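Local coordinates for hypothetical protein, GDSL-like Lipase/Acylhydrolase family protein (Bacteroides uniformis, PDB 4M8K), which is a GDSL-like lipase/acylhydrolase that probably hydrolyses ester bonds in a substrate not yet identified, at residues A[44-49]-A[55-60]; A[123-128]-A[203-208]; A[192-197]-A[219-224]. All coordinates share one frame; numbering follows the deposited sequence. Where two conformers were deposited one is given.

Contact 1: A[44-49]-A[55-60]; sequences CWYGVP and NDVTKV
Y46 and V57 mark the closest backbone approach of two irregular loop segments, with their CA atoms 7.1 Å apart. Both side chains point across. CD1 of Y46 lies 3.6 Å from CG1 of V57, and V57 CB sits as near to the CD1-CE1 side of the ring. N55 comes at the same ring from its edge. Its OD1 lies near the ring plane, 3.6 Å from Y46 CE1, and amide and ring are turned 77° apart. That oxygen also takes the backbone N-H of V57, with V57 N to N55 OD1 at 2.9 Å and an N-H...O angle of 167°. This Asx turn fixes the amide's rotation. With N55 CG anti to the backbone N (chi1 175°), the amide reaches back to the segment 44-49. W45 joins there: its CZ3 is 3.7 Å from N55 ND2, and its CH2 touches N55 CB. W45 also covers one face of Y46, placing CE3 over the centre of the phenol ring. Y46 OH and N55 ND2 are bonded outside the two segments. P206 O accepts from both, and N55 ND2 is also bonded to Q202 O. M211 of helix 208-222 touches both Y46 and V57. W45 stacks on H205 and lies close to a bound acetate. The arrangement is thus a folded part of the long loop after strand 22-27, placed beside the likely active-site histidine of a GDSL (SGNH) hydrolase.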
loop_
_atom_site.group_PDB
_atom_site.type_symbol
_atom_site.label_atom_id
_atom_site.label_comp_id
_atom_site.label_asym_id
_atom_site.label_seq_id
_atom_site.Cartn_x
_atom_site.Cartn_y
_atom_site.Cartn_z
ATOM N N CYS A 44 -5.113 8.724 9.738
ATOM C CA CYS A 44 -5.806 8.871 8.437
ATOM C C CYS A 44 -5.616 10.257 7.823
ATOM O O CYS A 44 -5.384 11.217 8.530
ATOM C CB CYS A 44 -7.281 8.618 8.661
ATOM S SG CYS A 44 -7.671 6.893 9.068
ATOM N N TRP A 45 -5.779 10.366 6.515
ATOM C CA TRP A 45 -5.683 11.607 5.800
ATOM C C TRP A 45 -7.054 12.075 5.327
ATOM O O TRP A 45 -7.323 13.248 5.337
ATOM C CB TRP A 45 -4.740 11.425 4.608
ATOM C CG TRP A 45 -4.191 12.708 4.021
ATOM C CD1 TRP A 45 -3.048 13.319 4.373
ATOM C CD2 TRP A 45 -4.744 13.470 2.936
ATOM N NE1 TRP A 45 -2.858 14.422 3.593
ATOM C CE2 TRP A 45 -3.870 14.511 2.679
ATOM C CE3 TRP A 45 -5.892 13.334 2.125
ATOM C CZ2 TRP A 45 -4.134 15.481 1.704
ATOM C CZ3 TRP A 45 -6.114 14.234 1.146
ATOM C CH2 TRP A 45 -5.268 15.332 0.953
ATOM N N TYR A 46 -7.908 11.138 4.934
ATOM C CA TYR A 46 -9.257 11.456 4.449
ATOM C C TYR A 46 -10.343 11.282 5.517
ATOM O O TYR A 46 -10.324 10.346 6.275
ATOM C CB TYR A 46 -9.604 10.554 3.278
ATOM C CG TYR A 46 -8.716 10.693 2.046
ATOM C CD1 TYR A 46 -9.036 11.617 1.063
ATOM C CD2 TYR A 46 -7.579 9.899 1.854
ATOM C CE1 TYR A 46 -8.229 11.779 -0.074
ATOM C CE2 TYR A 46 -6.782 10.050 0.710
ATOM C CZ TYR A 46 -7.118 10.959 -0.245
ATOM O OH TYR A 46 -6.359 11.105 -1.390
ATOM N N GLY A 47 -11.325 12.163 5.502
ATOM C CA GLY A 47 -12.481 12.045 6.392
ATOM C C GLY A 47 -12.245 12.323 7.862
ATOM O O GLY A 47 -13.066 11.920 8.681
ATOM N N VAL A 48 -11.176 13.045 8.207
ATOM C CA VAL A 48 -10.809 13.246 9.599
ATOM C C VAL A 48 -11.515 14.531 10.117
ATOM O O VAL A 48 -11.224 15.621 9.662
ATOM C CB VAL A 48 -9.309 13.389 9.810
ATOM C CG1 VAL A 48 -8.980 13.655 11.267
ATOM C CG2 VAL A 48 -8.538 12.139 9.330
ATOM N N PRO A 49 -12.410 14.404 11.088
ATOM C CA PRO A 49 -13.098 15.615 11.608
ATOM C C PRO A 49 -12.125 16.691 12.096
ATOM O O PRO A 49 -11.182 16.379 12.849
ATOM C CB PRO A 49 -13.913 15.080 12.766
ATOM C CG PRO A 49 -14.049 13.624 12.517
ATOM C CD PRO A 49 -12.834 13.182 11.773
ATOM N N ASN A 55 -8.909 18.958 -0.994
ATOM C CA ASN A 55 -8.976 17.755 -1.760
ATOM C C ASN A 55 -10.445 17.330 -1.706
ATOM O O ASN A 55 -11.102 17.425 -0.651
ATOM C CB ASN A 55 -8.048 16.664 -1.157
ATOM C CG ASN A 55 -8.154 15.302 -1.861
ATOM O OD1 ASN A 55 -9.225 14.670 -1.881
ATOM N ND2 ASN A 55 -7.027 14.821 -2.417
ATOM N N ASP A 56 -10.973 16.897 -2.839
ATOM C CA ASP A 56 -12.417 16.788 -2.984
ATOM C C ASP A 56 -12.973 15.453 -2.575
ATOM O O ASP A 56 -14.178 15.225 -2.717
ATOM C CB ASP A 56 -12.824 17.082 -4.417
ATOM C CG ASP A 56 -12.264 16.096 -5.425
ATOM O OD1 ASP A 56 -11.543 15.144 -5.053
ATOM O OD2 ASP A 56 -12.480 16.338 -6.653
ATOM N N VAL A 57 -12.133 14.539 -2.063
ATOM C CA VAL A 57 -12.650 13.272 -1.546
ATOM C C VAL A 57 -13.283 13.466 -0.166
ATOM O O VAL A 57 -12.573 13.779 0.755
ATOM C CB VAL A 57 -11.550 12.188 -1.466
ATOM C CG1 VAL A 57 -12.066 10.973 -0.783
ATOM C CG2 VAL A 57 -11.088 11.851 -2.857
ATOM N N THR A 58 -14.621 13.336 -0.055
ATOM C CA THR A 58 -15.324 13.521 1.226
ATOM C C THR A 58 -16.036 12.240 1.786
ATOM O O THR A 58 -16.468 12.214 2.920
ATOM C CB THR A 58 -16.360 14.675 1.120
ATOM O OG1 THR A 58 -17.443 14.305 0.262
ATOM C CG2 THR A 58 -15.754 15.945 0.536
ATOM N N LYS A 59 -16.122 11.182 1.000
ATOM C CA LYS A 59 -16.875 9.981 1.346
ATOM C C LYS A 59 -16.052 8.741 1.096
ATOM O O LYS A 59 -15.328 8.668 0.105
ATOM C CB LYS A 59 -18.128 9.874 0.479
ATOM C CG LYS A 59 -19.158 10.954 0.748
ATOM C CD LYS A 59 -20.352 10.801 -0.189
ATOM C CE LYS A 59 -20.887 12.126 -0.684
ATOM N NZ LYS A 59 -22.349 12.048 -0.945
ATOM N N VAL A 60 -16.184 7.739 1.971
ATOM C CA VAL A 60 -15.400 6.505 1.820
ATOM C C VAL A 60 -15.658 5.833 0.502
ATOM O O VAL A 60 -14.795 5.121 -0.002
ATOM C CB VAL A 60 -15.647 5.531 2.999
ATOM C CG1 VAL A 60 -17.097 5.006 2.975
ATOM C CG2 VAL A 60 -14.656 4.390 2.988
#

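Contact 2: A[123-128]-A[203-208]; sequences DSWAGA and WGHPSV. With ACT (acetate ion), chain C.
W125 and H205 meet at the mouth of a site that fits the SGNH pattern of GDSL hydrolases. Helix 121-126 lies on one side, and the loop carrying strand 205-206 on the other. The pair is an offset edge-to-face stack. The six-membered ring of W125 turns its edge to the imidazole face, with centroids 5.6 Å apart and planes at 80°. W125 points its side chain across a wide backbone gap. Its CG stands anti to the carbonyl carbon (chi1 -68°), and the indole runs out to G204. The tightest point is at the ring's far end, where CH2 lies 3.4 Å from G204 O, near the indole plane. G204 has positive phi, which favours glycine. G204 O is also bonded to Y30 OH. The other side is looser. W125 is largely exposed, while H205 is buried. On this side W125 CZ3 lies 3.8 Å from the acetate CH3. The acetate, probably from the crystallisation liquor, is also bonded to S29 OG, G84 N and N122 ND2. In the SGNH pattern S29 would be the nucleophile, with G84 N and N122 ND2 in the oxyanion hole. ND1 of H205 donates to W203 O at 2.6 Å, and that oxygen lies in the ring plane, which sets the imidazole's rotation. In this crystal NE2 of H205 donates to acetate O at 2.8 Å, with an N-H...O angle of 164°.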
loop_
_atom_site.group_PDB
_atom_site.type_symbol
_atom_site.label_atom_id
_atom_site.label_comp_id
_atom_site.label_asym_id
_atom_site.label_seq_id
_atom_site.Cartn_x
_atom_site.Cartn_y
_atom_site.Cartn_z
ATOM N N ASP A 123 8.538 7.073 1.719
ATOM C CA ASP A 123 9.985 6.818 1.613
ATOM C C ASP A 123 10.604 7.803 0.630
ATOM O O ASP A 123 11.679 8.376 0.885
ATOM C CB ASP A 123 10.280 5.378 1.196
ATOM C CG ASP A 123 9.632 4.360 2.138
ATOM O OD1 ASP A 123 8.368 4.249 2.105
ATOM O OD2 ASP A 123 10.359 3.702 2.968
ATOM N N SER A 124 9.899 8.053 -0.480
ATOM C CA SER A 124 10.350 9.023 -1.489
ATOM C C SER A 124 10.311 10.443 -0.967
ATOM O O SER A 124 11.306 11.156 -1.015
ATOM C CB SER A 124 9.516 8.886 -2.738
ATOM O OG SER A 124 10.085 9.605 -3.809
ATOM N N TRP A 125 9.161 10.864 -0.455
ATOM C CA TRP A 125 9.034 12.235 -0.001
ATOM C C TRP A 125 9.911 12.540 1.193
ATOM O O TRP A 125 10.375 13.649 1.310
ATOM C CB TRP A 125 7.634 12.532 0.387
ATOM C CG TRP A 125 6.642 12.566 -0.718
ATOM C CD1 TRP A 125 6.868 12.523 -2.047
ATOM C CD2 TRP A 125 5.230 12.760 -0.553
ATOM N NE1 TRP A 125 5.679 12.628 -2.745
ATOM C CE2 TRP A 125 4.655 12.777 -1.844
ATOM C CE3 TRP A 125 4.396 12.866 0.562
ATOM C CZ2 TRP A 125 3.271 12.900 -2.046
ATOM C CZ3 TRP A 125 3.009 12.999 0.367
ATOM C CH2 TRP A 125 2.472 13.049 -0.931
ATOM N N ALA A 126 10.158 11.566 2.071
ATOM C CA ALA A 126 11.027 11.832 3.226
ATOM C C ALA A 126 12.522 11.724 2.945
ATOM O O ALA A 126 13.321 12.104 3.796
ATOM C CB ALA A 126 10.667 10.902 4.385
ATOM N N GLY A 127 12.902 11.238 1.764
ATOM C CA GLY A 127 14.294 11.142 1.426
ATOM C C GLY A 127 15.006 10.057 2.215
ATOM O O GLY A 127 16.154 10.196 2.563
ATOM N N ALA A 128 14.318 8.959 2.482
ATOM C CA ALA A 128 14.905 7.858 3.221
ATOM C C ALA A 128 16.036 7.296 2.394
ATOM O O ALA A 128 15.969 7.328 1.174
ATOM C CB ALA A 128 13.856 6.782 3.535
ATOM N N TRP A 203 -3.470 18.398 -3.247
ATOM C CA TRP A 203 -2.689 18.374 -1.999
ATOM C C TRP A 203 -1.906 17.104 -1.889
ATOM O O TRP A 203 -1.788 16.540 -0.782
ATOM C CB TRP A 203 -3.560 18.599 -0.751
ATOM C CG TRP A 203 -3.594 19.991 -0.302
ATOM C CD1 TRP A 203 -3.304 21.116 -1.029
ATOM C CD2 TRP A 203 -3.905 20.438 1.019
ATOM N NE1 TRP A 203 -3.432 22.230 -0.236
ATOM C CE2 TRP A 203 -3.777 21.842 1.028
ATOM C CE3 TRP A 203 -4.229 19.774 2.216
ATOM C CZ2 TRP A 203 -4.057 22.620 2.169
ATOM C CZ3 TRP A 203 -4.497 20.543 3.360
ATOM C CH2 TRP A 203 -4.409 21.949 3.318
ATOM N N GLY A 204 -1.371 16.669 -3.027
ATOM C CA GLY A 204 -0.421 15.523 -3.093
ATOM C C GLY A 204 -1.059 14.163 -2.890
ATOM O O GLY A 204 -0.347 13.098 -2.871
ATOM N N HIS A 205 -2.389 14.145 -2.858
ATOM C CA HIS A 205 -3.127 12.888 -2.648
ATOM C C HIS A 205 -4.284 12.722 -3.627
ATOM O O HIS A 205 -4.794 13.690 -4.146
ATOM C CB HIS A 205 -3.616 12.827 -1.225
ATOM C CG HIS A 205 -2.517 12.881 -0.205
ATOM N ND1 HIS A 205 -1.778 14.014 0.015
ATOM C CD2 HIS A 205 -2.008 11.940 0.622
ATOM C CE1 HIS A 205 -0.912 13.799 0.982
ATOM N NE2 HIS A 205 -0.996 12.531 1.342
ATOM N N PRO A 206 -4.663 11.484 -3.928
ATOM C CA PRO A 206 -5.649 11.413 -5.028
ATOM C C PRO A 206 -6.966 12.115 -4.726
ATOM O O PRO A 206 -7.435 12.145 -3.568
ATOM C CB PRO A 206 -5.862 9.922 -5.208
ATOM C CG PRO A 206 -4.582 9.290 -4.738
ATOM C CD PRO A 206 -4.167 10.155 -3.552
ATOM N N SER A 207 -7.490 12.725 -5.784
ATOM C CA SER A 207 -8.780 13.350 -5.852
ATOM C C SER A 207 -9.798 12.278 -6.139
ATOM O O SER A 207 -9.455 11.108 -6.323
ATOM C CB SER A 207 -8.795 14.389 -6.995
ATOM O OG SER A 207 -8.637 13.754 -8.259
ATOM N N VAL A 208 -11.046 12.676 -6.221
ATOM C CA VAL A 208 -12.108 11.756 -6.554
ATOM C C VAL A 208 -11.805 11.117 -7.896
ATOM O O VAL A 208 -11.871 9.905 -8.034
ATOM C CB VAL A 208 -13.458 12.465 -6.592
ATOM C CG1 VAL A 208 -14.530 11.590 -7.294
ATOM C CG2 VAL A 208 -13.915 12.780 -5.185
HETATM C C ACT C . 0.976 9.801 2.697
HETATM O O ACT C . 0.408 10.856 3.023
HETATM O OXT ACT C . 1.041 8.872 3.503
HETATM C CH3 ACT C . 1.568 9.606 1.334
#

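Contact 3: A[192-197]-A[219-224]; sequences ENIRLH and WESVSP
I194 and S221 bring strand 192-195 and the last turns of helix 208-222 closest, with CA atoms 6.7 Å apart. Both side chains point across the gap. CG1 of I194 lies 3.7 Å from CB of S221, and CD1 of I194 packs alongside the same carbon. With CG1 anti to the carbonyl carbon (chi1 -57°), the longer branch of I194 runs to the helix. Its CD1 makes a looser apolar contact with V222 CG2 at 4.5 Å. I194 also packs on V218 and on I169 of the neighbouring strand. This is helix-on-sheet packing of an alpha/beta fold, with the C-terminal helix lying against an outermost strand of the parallel five-stranded sheet. V222 reaches on to Y167 of that sheet and F68 of helix 64-71. Cutting I194 back to an alanine is likely to open a gap beside S221 CB and take from V222 CG2 its loose contact on the strand. Nearer the start of the strand, E192 meets S221 mainly through a water. The water donates to E192 OE1 at 2.6 Å and to S221 O at 2.8 Å. E192 and S221 were each modelled in two conformers, so this bridge is doubtful.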
loop_
_atom_site.group_PDB
_atom_site.type_symbol
_atom_site.label_atom_id
_atom_site.label_comp_id
_atom_site.label_asym_id
_atom_site.label_seq_id
_atom_site.Cartn_x
_atom_site.Cartn_y
_atom_site.Cartn_z
ATOM N N GLU A 192 3.496 -9.105 -9.042
ATOM C CA GLU A 192 3.020 -8.066 -9.991
ATOM C C GLU A 192 3.067 -6.657 -9.400
ATOM O O GLU A 192 2.589 -6.396 -8.275
ATOM C CB GLU A 192 1.599 -8.346 -10.505
ATOM C CG GLU A 192 0.936 -7.198 -11.299
ATOM C CD GLU A 192 0.649 -7.477 -12.766
ATOM O OE1 GLU A 192 -0.132 -8.412 -13.020
ATOM O OE2 GLU A 192 1.152 -6.718 -13.643
ATOM N N ASN A 193 3.630 -5.740 -10.192
ATOM C CA ASN A 193 3.778 -4.368 -9.794
ATOM C C ASN A 193 2.875 -3.506 -10.669
ATOM O O ASN A 193 3.064 -3.466 -11.857
ATOM C CB ASN A 193 5.246 -3.941 -9.925
ATOM C CG ASN A 193 5.498 -2.549 -9.451
ATOM O OD1 ASN A 193 4.769 -2.004 -8.597
ATOM N ND2 ASN A 193 6.515 -1.934 -9.999
ATOM N N ILE A 194 1.888 -2.846 -10.062
ATOM C CA ILE A 194 0.934 -1.986 -10.792
ATOM C C ILE A 194 1.516 -0.593 -10.823
ATOM O O ILE A 194 1.594 0.099 -9.812
ATOM C CB ILE A 194 -0.434 -2.026 -10.123
ATOM C CG1 ILE A 194 -0.891 -3.487 -10.086
ATOM C CG2 ILE A 194 -1.421 -1.162 -10.868
ATOM C CD1 ILE A 194 -2.057 -3.810 -9.205
ATOM N N ARG A 195 1.965 -0.175 -11.990
ATOM C CA ARG A 195 2.608 1.137 -12.112
ATOM C C ARG A 195 1.584 2.201 -12.468
ATOM O O ARG A 195 1.199 2.357 -13.605
ATOM C CB ARG A 195 3.757 1.066 -13.098
ATOM C CG ARG A 195 4.863 0.179 -12.532
ATOM C CD ARG A 195 6.088 0.007 -13.434
ATOM N NE ARG A 195 5.740 -0.616 -14.704
ATOM C CZ ARG A 195 5.504 -1.923 -14.876
ATOM N NH1 ARG A 195 5.576 -2.795 -13.865
ATOM N NH2 ARG A 195 5.192 -2.375 -16.084
ATOM N N LEU A 196 1.109 2.919 -11.459
ATOM C CA LEU A 196 0.065 3.881 -11.704
ATOM C C LEU A 196 0.544 5.022 -12.618
ATOM O O LEU A 196 1.711 5.389 -12.588
ATOM C CB LEU A 196 -0.417 4.457 -10.416
ATOM C CG LEU A 196 -0.959 3.450 -9.428
ATOM C CD1 LEU A 196 -1.320 4.185 -8.133
ATOM C CD2 LEU A 196 -2.147 2.751 -10.008
ATOM N N HIS A 197 -0.361 5.551 -13.436
ATOM C CA HIS A 197 -0.044 6.686 -14.281
ATOM C C HIS A 197 -1.245 7.635 -14.353
ATOM O O HIS A 197 -2.377 7.206 -14.254
ATOM C CB HIS A 197 0.331 6.201 -15.680
ATOM C CG HIS A 197 -0.756 5.399 -16.333
ATOM N ND1 HIS A 197 -1.726 5.957 -17.150
ATOM C CD2 HIS A 197 -1.015 4.069 -16.302
ATOM C CE1 HIS A 197 -2.544 5.009 -17.562
ATOM N NE2 HIS A 197 -2.140 3.861 -17.055
ATOM N N TRP A 219 -7.596 -2.808 -11.235
ATOM C CA TRP A 219 -8.462 -3.845 -11.811
ATOM C C TRP A 219 -7.915 -4.342 -13.150
ATOM O O TRP A 219 -7.902 -5.542 -13.378
ATOM C CB TRP A 219 -9.924 -3.359 -11.937
ATOM C CG TRP A 219 -10.883 -4.370 -12.560
ATOM C CD1 TRP A 219 -11.563 -4.235 -13.744
ATOM C CD2 TRP A 219 -11.215 -5.667 -12.061
ATOM N NE1 TRP A 219 -12.294 -5.356 -13.997
ATOM C CE2 TRP A 219 -12.121 -6.247 -12.977
ATOM C CE3 TRP A 219 -10.856 -6.389 -10.923
ATOM C CZ2 TRP A 219 -12.668 -7.500 -12.785
ATOM C CZ3 TRP A 219 -11.392 -7.639 -10.742
ATOM C CH2 TRP A 219 -12.285 -8.187 -11.668
ATOM N N GLU A 220 -7.355 -3.456 -13.974
ATOM C CA GLU A 220 -6.654 -3.893 -15.186
ATOM C C GLU A 220 -5.643 -5.005 -14.903
ATOM O O GLU A 220 -5.525 -5.933 -15.685
ATOM C CB GLU A 220 -5.925 -2.720 -15.875
ATOM C CG GLU A 220 -6.795 -1.711 -16.634
ATOM C CD GLU A 220 -6.017 -0.436 -17.031
ATOM O OE1 GLU A 220 -4.792 -0.548 -17.232
ATOM O OE2 GLU A 220 -6.604 0.685 -17.119
ATOM N N SER A 221 -4.889 -4.914 -13.807
ATOM C CA SER A 221 -3.836 -5.896 -13.531
ATOM C C SER A 221 -4.383 -7.125 -12.804
ATOM O O SER A 221 -3.984 -8.245 -13.078
ATOM C CB SER A 221 -2.728 -5.222 -12.733
ATOM O OG SER A 221 -2.218 -4.160 -13.510
ATOM N N VAL A 222 -5.312 -6.920 -11.887
ATOM C CA VAL A 222 -5.799 -8.028 -11.073
ATOM C C VAL A 222 -6.763 -8.955 -11.859
ATOM O O VAL A 222 -6.749 -10.163 -11.645
ATOM C CB VAL A 222 -6.440 -7.497 -9.772
ATOM C CG1 VAL A 222 -7.103 -8.588 -8.945
ATOM C CG2 VAL A 222 -5.387 -6.811 -8.884
ATOM N N SER A 223 -7.573 -8.391 -12.758
ATOM C CA SER A 223 -8.580 -9.139 -13.510
ATOM C C SER A 223 -8.084 -10.429 -14.124
ATOM O O SER A 223 -8.629 -11.475 -13.815
ATOM C CB SER A 223 -9.126 -8.301 -14.664
ATOM O OG SER A 223 -10.458 -7.979 -14.436
ATOM N N PRO A 224 -7.099 -10.357 -15.045
ATOM C CA PRO A 224 -6.724 -11.621 -15.708
ATOM C C PRO A 224 -6.350 -12.708 -14.704
ATOM O O PRO A 224 -6.982 -13.767 -14.682
ATOM C CB PRO A 224 -5.533 -11.220 -16.594
ATOM C CG PRO A 224 -5.714 -9.751 -16.838
ATOM C CD PRO A 224 -6.313 -9.217 -15.564
HETATM O O HOH W 1 -1.918 -8.539 -14.879
#

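Overall arrangement
From the N terminus, contact 1 comes first. It closes a short turn within the long loop between strand 22-27 and helix 64-71, and is complete before contact 2 opens. Contact 2 runs from the end of helix 121-126 to residues 203-208, closing a loop of over 70 residues. Contact 3 starts inside that loop, at strand 192-195, and ends beyond it on helix 208-222, so the two cross. Contacts 1 and 2 touch directly along 205-208, around the probable active site. Contact 3 stands apart, its nearest atoms about 7 Å from contact 2 and about 11 Å from contact 1. Helix 208-222 links the site loop to the sheet edge.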